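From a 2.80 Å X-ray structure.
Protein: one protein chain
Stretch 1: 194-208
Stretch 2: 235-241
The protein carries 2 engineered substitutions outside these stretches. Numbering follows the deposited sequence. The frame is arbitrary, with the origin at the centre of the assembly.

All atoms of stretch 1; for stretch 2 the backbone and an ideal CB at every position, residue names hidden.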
ATOM      1  N   GLU A 194      -7.236  15.466   3.667  1.00 66.43           N
ATOM      2  CA  GLU A 194      -6.259  14.814   2.804  1.00 66.72           C
ATOM      3  C   GLU A 194      -6.763  13.500   2.222  1.00 62.63           C
ATOM      4  O   GLU A 194      -5.972  12.777   1.603  1.00 61.32           O
ATOM      5  CB  GLU A 194      -4.958  14.562   3.574  1.00 71.77           C
ATOM      6  CG  GLU A 194      -4.844  15.312   4.893  1.00 78.94           C
ATOM      7  CD  GLU A 194      -4.676  16.807   4.711  1.00 85.60           C
ATOM      8  OE1 GLU A 194      -4.094  17.224   3.686  1.00 87.41           O
ATOM      9  OE2 GLU A 194      -5.130  17.567   5.593  1.00 89.00           O
ATOM     10  N   PHE A 195      -8.041  13.169   2.405  1.00 59.08           N
ATOM     11  CA  PHE A 195      -8.554  11.900   1.906  1.00 53.78           C
ATOM     12  C   PHE A 195      -8.556  11.889   0.384  1.00 54.63           C
ATOM     13  O   PHE A 195      -9.116  12.784  -0.259  1.00 56.80           O
ATOM     14  CB  PHE A 195      -9.963  11.631   2.429  1.00 48.35           C
ATOM     15  CG  PHE A 195     -10.533  10.326   1.953  1.00 41.13           C
ATOM     16  CD1 PHE A 195     -10.284   9.153   2.645  1.00 38.74           C
ATOM     17  CD2 PHE A 195     -11.292  10.267   0.795  1.00 38.94           C
ATOM     18  CE1 PHE A 195     -10.793   7.949   2.199  1.00 37.97           C
ATOM     19  CE2 PHE A 195     -11.798   9.065   0.343  1.00 38.43           C
ATOM     20  CZ  PHE A 195     -11.553   7.906   1.046  1.00 38.06           C
ATOM     21  N   LYS A 196      -7.944  10.859  -0.193  1.00 52.87           N
ATOM     22  CA  LYS A 196      -7.822  10.717  -1.640  1.00 53.42           C
ATOM     23  C   LYS A 196      -8.242   9.305  -2.020  1.00 51.24           C
ATOM     24  O   LYS A 196      -7.510   8.343  -1.758  1.00 51.17           O
ATOM     25  CB  LYS A 196      -6.395  11.021  -2.096  1.00 56.49           C
ATOM     26  CG  LYS A 196      -6.001  12.471  -1.858  1.00 60.54           C
ATOM     27  CD  LYS A 196      -4.501  12.683  -1.891  1.00 63.74           C
ATOM     28  CE  LYS A 196      -4.163  14.113  -1.502  1.00 68.15           C
ATOM     29  NZ  LYS A 196      -2.715  14.293  -1.211  1.00 71.83           N
ATOM     30  N   ILE A 197      -9.420   9.184  -2.636  1.00 49.68           N
ATOM     31  CA  ILE A 197      -9.965   7.871  -2.966  1.00 47.27           C
ATOM     32  C   ILE A 197      -9.054   7.141  -3.945  1.00 46.67           C
ATOM     33  O   ILE A 197      -8.894   5.916  -3.871  1.00 45.13           O
ATOM     34  CB  ILE A 197     -11.397   8.017  -3.519  1.00 48.84           C
ATOM     35  CG1 ILE A 197     -11.976   6.653  -3.893  1.00 49.16           C
ATOM     36  CG2 ILE A 197     -11.428   8.966  -4.709  1.00 50.29           C
ATOM     37  CD1 ILE A 197     -12.160   5.734  -2.709  1.00 49.60           C
ATOM     38  N   ASP A 198      -8.430   7.878  -4.869  1.00 49.71           N
ATOM     39  CA  ASP A 198      -7.567   7.233  -5.851  1.00 50.53           C
ATOM     40  C   ASP A 198      -6.285   6.711  -5.213  1.00 47.66           C
ATOM     41  O   ASP A 198      -5.753   5.689  -5.656  1.00 46.28           O
ATOM     42  CB  ASP A 198      -7.253   8.190  -7.006  1.00 54.36           C
ATOM     43  CG  ASP A 198      -6.558   9.458  -6.553  1.00 59.98           C
ATOM     44  OD1 ASP A 198      -6.985  10.049  -5.538  1.00 61.74           O
ATOM     45  OD2 ASP A 198      -5.582   9.868  -7.219  1.00 63.10           O
ATOM     46  N   SER A 199      -5.785   7.378  -4.170  1.00 48.29           N
ATOM     47  CA  SER A 199      -4.644   6.831  -3.439  1.00 48.99           C
ATOM     48  C   SER A 199      -5.031   5.558  -2.696  1.00 49.57           C
ATOM     49  O   SER A 199      -4.243   4.607  -2.638  1.00 47.60           O
ATOM     50  CB  SER A 199      -4.084   7.867  -2.463  1.00 50.13           C
ATOM     51  OG  SER A 199      -3.336   8.860  -3.137  1.00 52.02           O
ATOM     52  N   CYS A 200      -6.240   5.523  -2.123  1.00 51.11           N
ATOM     53  CA  CYS A 200      -6.711   4.311  -1.459  1.00 50.82           C
ATOM     54  C   CYS A 200      -6.854   3.161  -2.448  1.00 50.75           C
ATOM     55  O   CYS A 200      -6.482   2.022  -2.145  1.00 52.95           O
ATOM     56  CB  CYS A 200      -8.044   4.572  -0.754  1.00 51.56           C
ATOM     57  SG  CYS A 200      -7.968   5.722   0.648  1.00 52.01           S
ATOM     58  N   ILE A 201      -7.379   3.441  -3.641  1.00 49.41           N
ATOM     59  CA  ILE A 201      -7.595   2.381  -4.622  1.00 50.44           C
ATOM     60  C   ILE A 201      -6.268   1.899  -5.199  1.00 54.74           C
ATOM     61  O   ILE A 201      -6.031   0.692  -5.326  1.00 54.50           O
ATOM     62  CB  ILE A 201      -8.557   2.864  -5.724  1.00 47.33           C
ATOM     63  CG1 ILE A 201      -9.954   3.091  -5.140  1.00 43.72           C
ATOM     64  CG2 ILE A 201      -8.606   1.867  -6.873  1.00 46.92           C
ATOM     65  CD1 ILE A 201     -10.942   3.669  -6.120  1.00 43.91           C
ATOM     66  N   GLU A 202      -5.379   2.836  -5.553  1.00 58.58           N
ATOM     67  CA  GLU A 202      -4.098   2.470  -6.151  1.00 60.15           C
ATOM     68  C   GLU A 202      -3.264   1.598  -5.222  1.00 58.71           C
ATOM     69  O   GLU A 202      -2.513   0.736  -5.693  1.00 61.04           O
ATOM     70  CB  GLU A 202      -3.312   3.728  -6.529  1.00 62.35           C
ATOM     71  CG  GLU A 202      -3.454   4.144  -7.985  1.00 67.61           C
ATOM     72  CD  GLU A 202      -2.634   5.379  -8.324  1.00 71.17           C
ATOM     73  OE1 GLU A 202      -2.038   5.970  -7.398  1.00 71.68           O
ATOM     74  OE2 GLU A 202      -2.586   5.761  -9.514  1.00 72.53           O
ATOM     75  N   PHE A 203      -3.382   1.800  -3.912  1.00 54.33           N
ATOM     76  CA  PHE A 203      -2.590   1.078  -2.924  1.00 52.16           C
ATOM     77  C   PHE A 203      -3.481   0.272  -1.987  1.00 49.67           C
ATOM     78  O   PHE A 203      -3.250   0.220  -0.777  1.00 48.99           O
ATOM     79  CB  PHE A 203      -1.709   2.038  -2.129  1.00 53.08           C
ATOM     80  CG  PHE A 203      -0.740   2.816  -2.976  1.00 54.94           C
ATOM     81  CD1 PHE A 203       0.423   2.223  -3.446  1.00 56.08           C
ATOM     82  CD2 PHE A 203      -0.987   4.143  -3.295  1.00 54.85           C
ATOM     83  CE1 PHE A 203       1.319   2.942  -4.227  1.00 55.85           C
ATOM     84  CE2 PHE A 203      -0.097   4.865  -4.072  1.00 54.18           C
ATOM     85  CZ  PHE A 203       1.057   4.263  -4.539  1.00 54.96           C
ATOM     86  N   ALA A 204      -4.504  -0.383  -2.545  1.00 48.90           N
ATOM     87  CA  ALA A 204      -5.495  -1.083  -1.732  1.00 45.53           C
ATOM     88  C   ALA A 204      -4.894  -2.226  -0.921  1.00 47.91           C
ATOM     89  O   ALA A 204      -5.448  -2.578   0.130  1.00 49.20           O
ATOM     90  CB  ALA A 204      -6.621  -1.616  -2.617  1.00 41.87           C
ATOM     91  N   SER A 205      -3.777  -2.804  -1.376  1.00 49.36           N
ATOM     92  CA  SER A 205      -3.142  -3.879  -0.617  1.00 53.76           C
ATOM     93  C   SER A 205      -2.767  -3.431   0.789  1.00 52.65           C
ATOM     94  O   SER A 205      -2.709  -4.257   1.708  1.00 53.52           O
ATOM     95  CB  SER A 205      -1.902  -4.385  -1.349  1.00 60.38           C
ATOM     96  OG  SER A 205      -2.197  -4.703  -2.696  1.00 65.45           O
ATOM     97  N   LEU A 206      -2.519  -2.132   0.978  1.00 51.53           N
ATOM     98  CA  LEU A 206      -2.183  -1.611   2.297  1.00 51.38           C
ATOM     99  C   LEU A 206      -3.300  -1.817   3.311  1.00 54.30           C
ATOM    100  O   LEU A 206      -3.037  -1.789   4.519  1.00 56.24           O
ATOM    101  CB  LEU A 206      -1.842  -0.123   2.206  1.00 46.98           C
ATOM    102  CG  LEU A 206      -0.534   0.222   1.503  1.00 45.65           C
ATOM    103  CD1 LEU A 206      -0.266   1.716   1.584  1.00 44.66           C
ATOM    104  CD2 LEU A 206       0.606  -0.570   2.119  1.00 46.81           C
ATOM    105  N   PHE A 207      -4.538  -2.017   2.861  1.00 53.85           N
ATOM    106  CA  PHE A 207      -5.615  -2.269   3.809  1.00 53.11           C
ATOM    107  C   PHE A 207      -5.634  -3.709   4.306  1.00 55.24           C
ATOM    108  O   PHE A 207      -6.384  -4.015   5.241  1.00 52.26           O
ATOM    109  CB  PHE A 207      -6.959  -1.890   3.180  1.00 49.39           C
ATOM    110  CG  PHE A 207      -7.109  -0.413   2.949  1.00 46.89           C
ATOM    111  CD1 PHE A 207      -7.645   0.404   3.932  1.00 46.44           C
ATOM    112  CD2 PHE A 207      -6.685   0.165   1.763  1.00 45.85           C
ATOM    113  CE1 PHE A 207      -7.766   1.768   3.728  1.00 46.09           C
ATOM    114  CE2 PHE A 207      -6.809   1.529   1.552  1.00 44.35           C
ATOM    115  CZ  PHE A 207      -7.347   2.331   2.535  1.00 44.65           C
ATOM    116  N   ASN A 208      -4.799  -4.586   3.737  1.00 61.03           N
ATOM    117  CA  ASN A 208      -4.690  -5.955   4.233  1.00 67.57           C
ATOM    118  C   ASN A 208      -4.281  -6.011   5.700  1.00 66.13           C
ATOM    119  O   ASN A 208      -4.417  -7.065   6.330  1.00 66.19           O
ATOM    120  CB  ASN A 208      -3.686  -6.741   3.386  1.00 75.89           C
ATOM    121  CG  ASN A 208      -4.199  -7.030   1.987  1.00 81.49           C
ATOM    122  OD1 ASN A 208      -5.337  -6.704   1.649  1.00 81.95           O
ATOM    123  ND2 ASN A 208      -3.353  -7.640   1.162  1.00 84.40           N
ATOM    124  N   UNK A 235     -19.904   4.835   1.272  1.00 47.75           N
ATOM    125  CA  UNK A 235     -19.599   4.965  -0.149  1.00 50.35           C
ATOM    126  C   UNK A 235     -18.102   4.875  -0.396  1.00 48.76           C
ATOM    127  O   UNK A 235     -17.666   4.245  -1.364  1.00 48.96           O
ATOM    128  CB  UNK A 235     -20.143   6.287  -0.695  1.00 50.35           C
ATOM    129  N   UNK A 236     -17.292   5.474   0.480  1.00 47.37           N
ATOM    130  CA  UNK A 236     -15.844   5.393   0.302  1.00 44.33           C
ATOM    131  C   UNK A 236     -15.338   3.965   0.484  1.00 44.46           C
ATOM    132  O   UNK A 236     -14.493   3.494  -0.296  1.00 46.36           O
ATOM    133  CB  UNK A 236     -15.137   6.327   1.286  1.00 44.33           C
ATOM    134  N   UNK A 237     -15.847   3.253   1.494  1.00 43.45           N
ATOM    135  CA  UNK A 237     -15.451   1.857   1.683  1.00 43.95           C
ATOM    136  C   UNK A 237     -15.812   1.035   0.452  1.00 47.42           C
ATOM    137  O   UNK A 237     -14.980   0.296  -0.088  1.00 47.66           O
ATOM    138  CB  UNK A 237     -16.117   1.269   2.929  1.00 43.95           C
ATOM    139  N   UNK A 238     -17.054   1.165  -0.027  1.00 48.39           N
ATOM    140  CA  UNK A 238     -17.433   0.483  -1.261  1.00 51.47           C
ATOM    141  C   UNK A 238     -16.623   0.973  -2.453  1.00 51.40           C
ATOM    142  O   UNK A 238     -16.560   0.284  -3.477  1.00 52.93           O
ATOM    143  CB  UNK A 238     -18.926   0.678  -1.534  1.00 51.47           C
ATOM    144  N   UNK A 239     -16.002   2.139  -2.342  1.00 51.35           N
ATOM    145  CA  UNK A 239     -15.158   2.650  -3.398  1.00 52.53           C
ATOM    146  C   UNK A 239     -13.806   1.972  -3.482  1.00 53.21           C
ATOM    147  O   UNK A 239     -13.347   1.649  -4.581  1.00 53.22           O
ATOM    148  CB  UNK A 239     -14.960   4.155  -3.209  1.00 52.53           C
ATOM    149  N   UNK A 240     -13.137   1.761  -2.345  1.00 53.85           N
ATOM    150  CA  UNK A 240     -11.828   1.109  -2.379  1.00 53.98           C
ATOM    151  C   UNK A 240     -11.833  -0.305  -1.797  1.00 57.63           C
ATOM    152  O   UNK A 240     -10.761  -0.902  -1.649  1.00 56.07           O
ATOM    153  CB  UNK A 240     -10.813   1.964  -1.618  1.00 53.98           C
ATOM    154  N   UNK A 241     -12.998  -0.862  -1.475  1.00 63.09           N
ATOM    155  CA  UNK A 241     -13.093  -2.246  -1.029  1.00 67.14           C
ATOM    156  C   UNK A 241     -14.122  -2.988  -1.869  1.00 72.01           C
ATOM    157  O   UNK A 241     -14.975  -2.383  -2.524  1.00 74.99           O
ATOM    158  CB  UNK A 241     -13.458  -2.316   0.455  1.00 67.14           C
TER

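Positions 235 to 240 have helical backbone angles, and 241 is the first residue to leave them; each position is judged by its CA-to-CB direction and by what stretch 1 places within 5.5 Å of the ideal CB.

At 235 nothing of stretch 1 comes that close, so the contact sets no requirement and many side chains would do. The residue is Met235, whose side chain comes nearest at CB, 8.3 Å from Ile197 CD1.

At 236 CB points toward stretch 1 and lies 3.9 Å from Phe195 CZ, with Ile197 CD1 at 5.0 Å. An aromatic ring beside the start of the side chain suits a long aliphatic residue, a second aromatic, or a lysine or arginine able to use both its chain and its charge. The residue is Lys236. Its chi2 to chi4 are all t, and this extended chain runs over one face of the Phe195 ring, with CD 3.4 Å from Phe195 CE2. NZ ends 4.4 Å from the ring centroid, 27° off the normal, an off-centre cation-pi contact; it also hydrogen-bonds elsewhere in the structure.

At 237 CB points away, and at 238 no atom of stretch 1 is within range; neither identity can be deduced from this contact. They are Ile237 and Lys238.

At 239 the ideal CB would sit 3.3 Å from Ile197 CD1, and the same ideal CB would be 3.0 Å from Lys236 O. Phi/psi of -76/-45 would admit any ordinary residue, so it is the crowding that favours glycine. Gly239 is found; without a CB there, Ile197 CD1 has room to lie 4.2 Å from Gly239 C. Separately, Ile201 CD1 lies 3.5 Å from Gly239 O.

At 240 CB points toward stretch 1, 3.8 Å from Ile201 CG1, 3.9 Å from Cys200 CB and 4.1 Å from Ile197 CD1, while the Phe207 ring lies farther along. These apolar neighbours suit a large hydrophobic side chain: leucine, methionine or an aromatic. Phe240, with chi1 p, has the largest area covered by stretch 1, 122 Å². Its ring forms an offset stack with that of Phe207 (centroids 4.4 Å apart, planes at 29°), CE1 meeting Phe207 CE1 at 3.3 Å. Ile197 CD1 packs at the ring edge, 4.0 Å from Phe240 CD2. Cys200 CB lies 3.8 Å from Phe240 CG, and Cys200 SG lies 4.7 Å from the ring centroid in an oblique sulfur-aromatic contact.

At 241 CB turns sideways with nothing within 5.5 Å, leaving the choice open. The residue is Cys241, whose SG is 5.4 Å from Phe207 CB at its nearest.

Stretch 2 235-241: MKIKGFC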
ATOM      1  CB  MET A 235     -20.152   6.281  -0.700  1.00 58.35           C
ATOM      2  CG  MET A 235     -21.666   6.385  -0.672  1.00 68.16           C
ATOM      3  SD  MET A 235     -22.488   5.038  -1.550  1.00 76.60           S
ATOM      4  CE  MET A 235     -22.594   5.721  -3.199  1.00 79.08           C
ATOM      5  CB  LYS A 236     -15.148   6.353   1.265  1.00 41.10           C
ATOM      6  CG  LYS A 236     -15.226   7.799   0.794  1.00 46.80           C
ATOM      7  CD  LYS A 236     -14.859   8.796   1.875  1.00 46.02           C
ATOM      8  CE  LYS A 236     -14.986  10.216   1.349  1.00 39.66           C
ATOM      9  NZ  LYS A 236     -14.755  11.230   2.411  1.00 38.02           N
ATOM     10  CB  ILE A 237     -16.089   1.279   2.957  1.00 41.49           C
ATOM     11  CG1 ILE A 237     -15.559   2.009   4.193  1.00 39.34           C
ATOM     12  CG2 ILE A 237     -15.808  -0.211   3.059  1.00 36.15           C
ATOM     13  CD1 ILE A 237     -16.339   1.717   5.452  1.00 37.81           C
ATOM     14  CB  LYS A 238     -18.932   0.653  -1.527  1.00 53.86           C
ATOM     15  CG  LYS A 238     -19.787  -0.452  -0.919  1.00 56.64           C
ATOM     16  CD  LYS A 238     -20.810   0.102   0.059  1.00 59.15           C
ATOM     17  CE  LYS A 238     -22.182   0.266  -0.583  1.00 62.39           C
ATOM     18  NZ  LYS A 238     -22.826  -1.046  -0.882  1.00 63.76           N
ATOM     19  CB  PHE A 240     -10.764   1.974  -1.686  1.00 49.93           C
ATOM     20  CG  PHE A 240     -10.941   2.115  -0.198  1.00 47.42           C
ATOM     21  CD1 PHE A 240     -10.430   1.164   0.671  1.00 45.83           C
ATOM     22  CD2 PHE A 240     -11.584   3.221   0.332  1.00 47.03           C
ATOM     23  CE1 PHE A 240     -10.586   1.296   2.038  1.00 44.74           C
ATOM     24  CE2 PHE A 240     -11.738   3.360   1.701  1.00 46.16           C
ATOM     25  CZ  PHE A 240     -11.234   2.397   2.554  1.00 44.98           C
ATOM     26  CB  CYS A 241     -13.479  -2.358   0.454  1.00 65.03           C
ATOM     27  SG  CYS A 241     -12.178  -1.926   1.616  1.00 62.01           S
TER
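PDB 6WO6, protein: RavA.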